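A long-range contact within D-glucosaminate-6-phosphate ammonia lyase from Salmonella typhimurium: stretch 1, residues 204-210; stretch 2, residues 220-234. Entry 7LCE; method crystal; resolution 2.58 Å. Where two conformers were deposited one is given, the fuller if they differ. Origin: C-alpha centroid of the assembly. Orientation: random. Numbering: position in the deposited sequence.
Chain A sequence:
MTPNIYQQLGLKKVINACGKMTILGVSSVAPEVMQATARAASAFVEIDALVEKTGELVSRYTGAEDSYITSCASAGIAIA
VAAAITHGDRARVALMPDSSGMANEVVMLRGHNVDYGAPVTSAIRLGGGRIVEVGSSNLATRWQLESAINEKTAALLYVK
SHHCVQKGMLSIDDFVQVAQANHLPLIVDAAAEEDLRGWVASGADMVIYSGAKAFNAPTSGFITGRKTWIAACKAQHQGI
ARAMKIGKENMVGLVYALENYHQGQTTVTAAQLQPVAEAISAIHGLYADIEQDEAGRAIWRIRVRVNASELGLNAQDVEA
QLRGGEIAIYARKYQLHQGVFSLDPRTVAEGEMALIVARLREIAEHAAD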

# COMPACT_ATOMS: atom_id res chain seq x y z
N ALA A 204 -0.95 1.24 41.82
CA ALA A 204 -0.15 1.42 40.62
C ALA A 204 0.86 0.29 40.48
O ALA A 204 1.40 -0.20 41.48
CB ALA A 204 0.56 2.77 40.65
N ASP A 205 1.11 -0.12 39.24
CA ASP A 205 2.02 -1.24 39.00
C ASP A 205 3.48 -0.80 39.02
O ASP A 205 4.33 -1.52 39.56
CB ASP A 205 1.67 -1.91 37.68
CG ASP A 205 0.30 -2.57 37.71
OD1 ASP A 205 0.11 -3.51 38.51
OD2 ASP A 205 -0.59 -2.13 36.95
N MET A 206 3.80 0.36 38.45
CA MET A 206 5.17 0.87 38.43
C MET A 206 5.14 2.37 38.69
O MET A 206 4.46 3.11 37.98
CB MET A 206 5.87 0.58 37.10
CG MET A 206 6.10 -0.89 36.81
SD MET A 206 6.78 -1.19 35.16
CE MET A 206 5.35 -0.92 34.11
N VAL A 207 5.90 2.81 39.69
CA VAL A 207 6.00 4.22 40.06
C VAL A 207 7.46 4.66 39.96
O VAL A 207 8.37 3.92 40.37
CB VAL A 207 5.46 4.46 41.49
CG1 VAL A 207 5.44 5.95 41.81
CG2 VAL A 207 4.07 3.87 41.62
N ILE A 208 7.69 5.85 39.40
CA ILE A 208 9.02 6.35 39.10
C ILE A 208 9.30 7.57 39.97
O ILE A 208 8.49 8.50 40.03
CB ILE A 208 9.18 6.70 37.61
CG1 ILE A 208 9.05 5.45 36.74
CG2 ILE A 208 10.51 7.38 37.37
CD1 ILE A 208 7.65 5.17 36.28
N TYR A 209 10.46 7.57 40.63
CA TYR A 209 10.93 8.69 41.43
C TYR A 209 12.29 9.15 40.93
O TYR A 209 12.99 8.43 40.22
CB TYR A 209 11.03 8.32 42.92
CG TYR A 209 9.72 8.02 43.59
CD1 TYR A 209 9.15 6.76 43.54
CD2 TYR A 209 9.05 9.00 44.32
CE1 TYR A 209 7.95 6.48 44.16
CE2 TYR A 209 7.85 8.74 44.94
CZ TYR A 209 7.30 7.48 44.86
OH TYR A 209 6.10 7.21 45.49
N SER A 210 12.66 10.37 41.31
CA SER A 210 13.97 10.93 41.02
C SER A 210 14.75 11.05 42.32
O SER A 210 14.36 11.80 43.21
CB SER A 210 13.85 12.29 40.33
OG SER A 210 15.12 12.92 40.24
N SER A 220 20.44 9.75 40.17
CA SER A 220 19.82 8.44 40.29
C SER A 220 18.31 8.59 40.19
O SER A 220 17.76 9.69 40.29
CB SER A 220 20.20 7.76 41.61
OG SER A 220 19.78 8.55 42.71
N GLY A 221 17.65 7.46 40.00
CA GLY A 221 16.20 7.34 40.02
C GLY A 221 15.87 5.88 40.22
O GLY A 221 16.73 5.01 40.14
N PHE A 222 14.59 5.61 40.49
CA PHE A 222 14.21 4.22 40.68
C PHE A 222 12.76 4.00 40.28
O PHE A 222 11.93 4.91 40.33
CB PHE A 222 14.44 3.78 42.13
CG PHE A 222 13.75 4.62 43.16
CD1 PHE A 222 14.34 5.78 43.64
CD2 PHE A 222 12.53 4.24 43.69
CE1 PHE A 222 13.71 6.56 44.60
CE2 PHE A 222 11.90 5.01 44.65
CZ PHE A 222 12.49 6.17 45.11
N ILE A 223 12.48 2.77 39.87
CA ILE A 223 11.13 2.28 39.60
C ILE A 223 10.75 1.33 40.71
O ILE A 223 11.53 0.44 41.08
CB ILE A 223 11.05 1.58 38.23
CG1 ILE A 223 11.63 2.47 37.13
CG2 ILE A 223 9.61 1.19 37.93
CD1 ILE A 223 11.74 1.79 35.79
N THR A 224 9.55 1.50 41.26
CA THR A 224 9.06 0.66 42.35
C THR A 224 7.65 0.19 42.04
O THR A 224 6.85 0.93 41.46
CB THR A 224 9.10 1.42 43.69
OG1 THR A 224 8.71 0.56 44.76
CG2 THR A 224 8.20 2.65 43.65
N GLY A 225 7.35 -1.06 42.40
CA GLY A 225 6.04 -1.60 42.09
C GLY A 225 5.98 -3.11 42.26
O GLY A 225 6.68 -3.68 43.10
N ARG A 226 5.13 -3.74 41.45
CA ARG A 226 4.94 -5.18 41.55
C ARG A 226 6.13 -5.93 40.96
O ARG A 226 6.75 -5.49 39.99
CB ARG A 226 3.65 -5.60 40.85
CG ARG A 226 2.42 -4.90 41.41
CD ARG A 226 1.14 -5.67 41.11
NE ARG A 226 -0.01 -5.08 41.79
CZ ARG A 226 -0.32 -5.29 43.06
NH1 ARG A 226 0.42 -6.06 43.83
NH2 ARG A 226 -1.40 -4.70 43.57
N LYS A 227 6.45 -7.07 41.57
CA LYS A 227 7.65 -7.81 41.20
C LYS A 227 7.61 -8.29 39.75
O LYS A 227 8.66 -8.32 39.09
CB LYS A 227 7.84 -9.00 42.14
CG LYS A 227 9.24 -9.59 42.11
CD LYS A 227 9.39 -10.70 43.15
CE LYS A 227 10.83 -11.18 43.24
NZ LYS A 227 10.98 -12.28 44.23
N THR A 228 6.44 -8.65 39.24
CA THR A 228 6.36 -9.15 37.87
C THR A 228 6.73 -8.08 36.85
O THR A 228 7.37 -8.37 35.83
CB THR A 228 4.96 -9.71 37.58
OG1 THR A 228 3.98 -8.69 37.80
CG2 THR A 228 4.66 -10.89 38.48
N TRP A 229 6.35 -6.83 37.11
CA TRP A 229 6.68 -5.75 36.19
C TRP A 229 8.07 -5.17 36.43
O TRP A 229 8.74 -4.77 35.48
CB TRP A 229 5.63 -4.64 36.27
CG TRP A 229 4.32 -5.03 35.66
CD1 TRP A 229 3.14 -5.24 36.32
CD2 TRP A 229 4.06 -5.27 34.28
NE1 TRP A 229 2.16 -5.59 35.42
CE2 TRP A 229 2.69 -5.62 34.16
CE3 TRP A 229 4.84 -5.23 33.12
CZ2 TRP A 229 2.10 -5.93 32.94
CZ3 TRP A 229 4.25 -5.54 31.91
CH2 TRP A 229 2.89 -5.88 31.83
N ILE A 230 8.50 -5.11 37.70
CA ILE A 230 9.86 -4.67 37.98
C ILE A 230 10.86 -5.61 37.32
O ILE A 230 11.92 -5.18 36.83
CB ILE A 230 10.09 -4.57 39.50
CG1 ILE A 230 9.23 -3.46 40.10
CG2 ILE A 230 11.55 -4.29 39.81
CD1 ILE A 230 9.57 -2.08 39.59
N ALA A 231 10.54 -6.91 37.29
CA ALA A 231 11.40 -7.87 36.59
C ALA A 231 11.52 -7.53 35.11
O ALA A 231 12.61 -7.64 34.53
CB ALA A 231 10.85 -9.28 36.77
N ALA A 232 10.43 -7.09 34.49
CA ALA A 232 10.49 -6.67 33.09
C ALA A 232 11.32 -5.40 32.93
O ALA A 232 11.92 -5.19 31.87
CB ALA A 232 9.09 -6.46 32.53
N CYS A 233 11.37 -4.56 33.97
CA CYS A 233 12.26 -3.41 33.92
C CYS A 233 13.72 -3.86 33.98
O CYS A 233 14.55 -3.38 33.20
CB CYS A 233 11.95 -2.45 35.08
SG CYS A 233 10.31 -1.70 35.01
N LYS A 234 14.04 -4.77 34.90
CA LYS A 234 15.40 -5.28 35.00
C LYS A 234 15.86 -5.89 33.68
O LYS A 234 17.04 -5.77 33.32
CB LYS A 234 15.49 -6.32 36.12
CG LYS A 234 15.23 -5.76 37.51
CD LYS A 234 15.35 -6.85 38.57
CE LYS A 234 15.14 -6.27 39.97
NZ LYS A 234 15.25 -7.31 41.03

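What joins the two stretches before any side chain is considered? Strands 206-210 and 221-225 run antiparallel, and their backbones pair in the usual alternation. At the V207–T224 pair, V207 N donates to T224 O and T224 N to V207 O, both at 2.8 Å. At Y209–F222 the bonds are longer: Y209 N to F222 O is 3.1 Å and F222 N to Y209 O is 3.3 Å. Between these two lies the non-hydrogen-bonded pair I208–I223, and M206–G225 and S210–G221 flank them; at I208–I223 a CA-H group approaches a carbonyl, I223 CA lying 3.3 Å from V207 O.

How does M206, which has the largest area covered, reach both the strand and the helix of the second stretch? Its side chain leaves the sheet on the face it shares with I208 and I223, and M206 CB lies 3.9 Å from I223 CG2. With chi1 m and chi2 t, the sulfur reaches the helix, where M206 SD sits 3.8 Å from W229 CB and 3.6 Å from C233 SG. M206 SD lies 5.4 Å from the centroid of the W229 five-membered ring, obliquely. M206 thus packs the helix against the sheet, while I208 CG1 and I223 CG1, 4.0 Å apart, continue the apolar layer.

Why does D205, just before the strand, have nearly as much surface covered? Its backbone and side chain both engage the second stretch where strand gives way to helix. D205 O accepts a hydrogen bond from R226 N at 3.0 Å, and G225 CA lies 3.1 Å from D205 O. That approach depends on glycine: an ideal CB on G225 would fall 1.7 Å from D205 O, a clash. The D205 side chain starts out sideways, but its end comes nearer, and D205 OD1 forms a long salt bridge with R226 NE at 3.6 Å. R226 itself holds the N-cap position, so these contacts tie the start of the helix to the start of the first strand.

What does Y209 add on the other face? Beside V207 and T224, the rings of Y209 and F222 are nearly parallel, with planes at 16°, but slid apart so that they barely overlap, the Y209 and F222 ring centroids 5.2 Å apart. The closer contact comes from Y209 CB, which lies over the face of the F222 ring, 3.8 Å from its centroid, in a CH-pi arrangement. T224 CG2 meets the tyrosine ring at its edge, 3.9 Å from Y209 CE1.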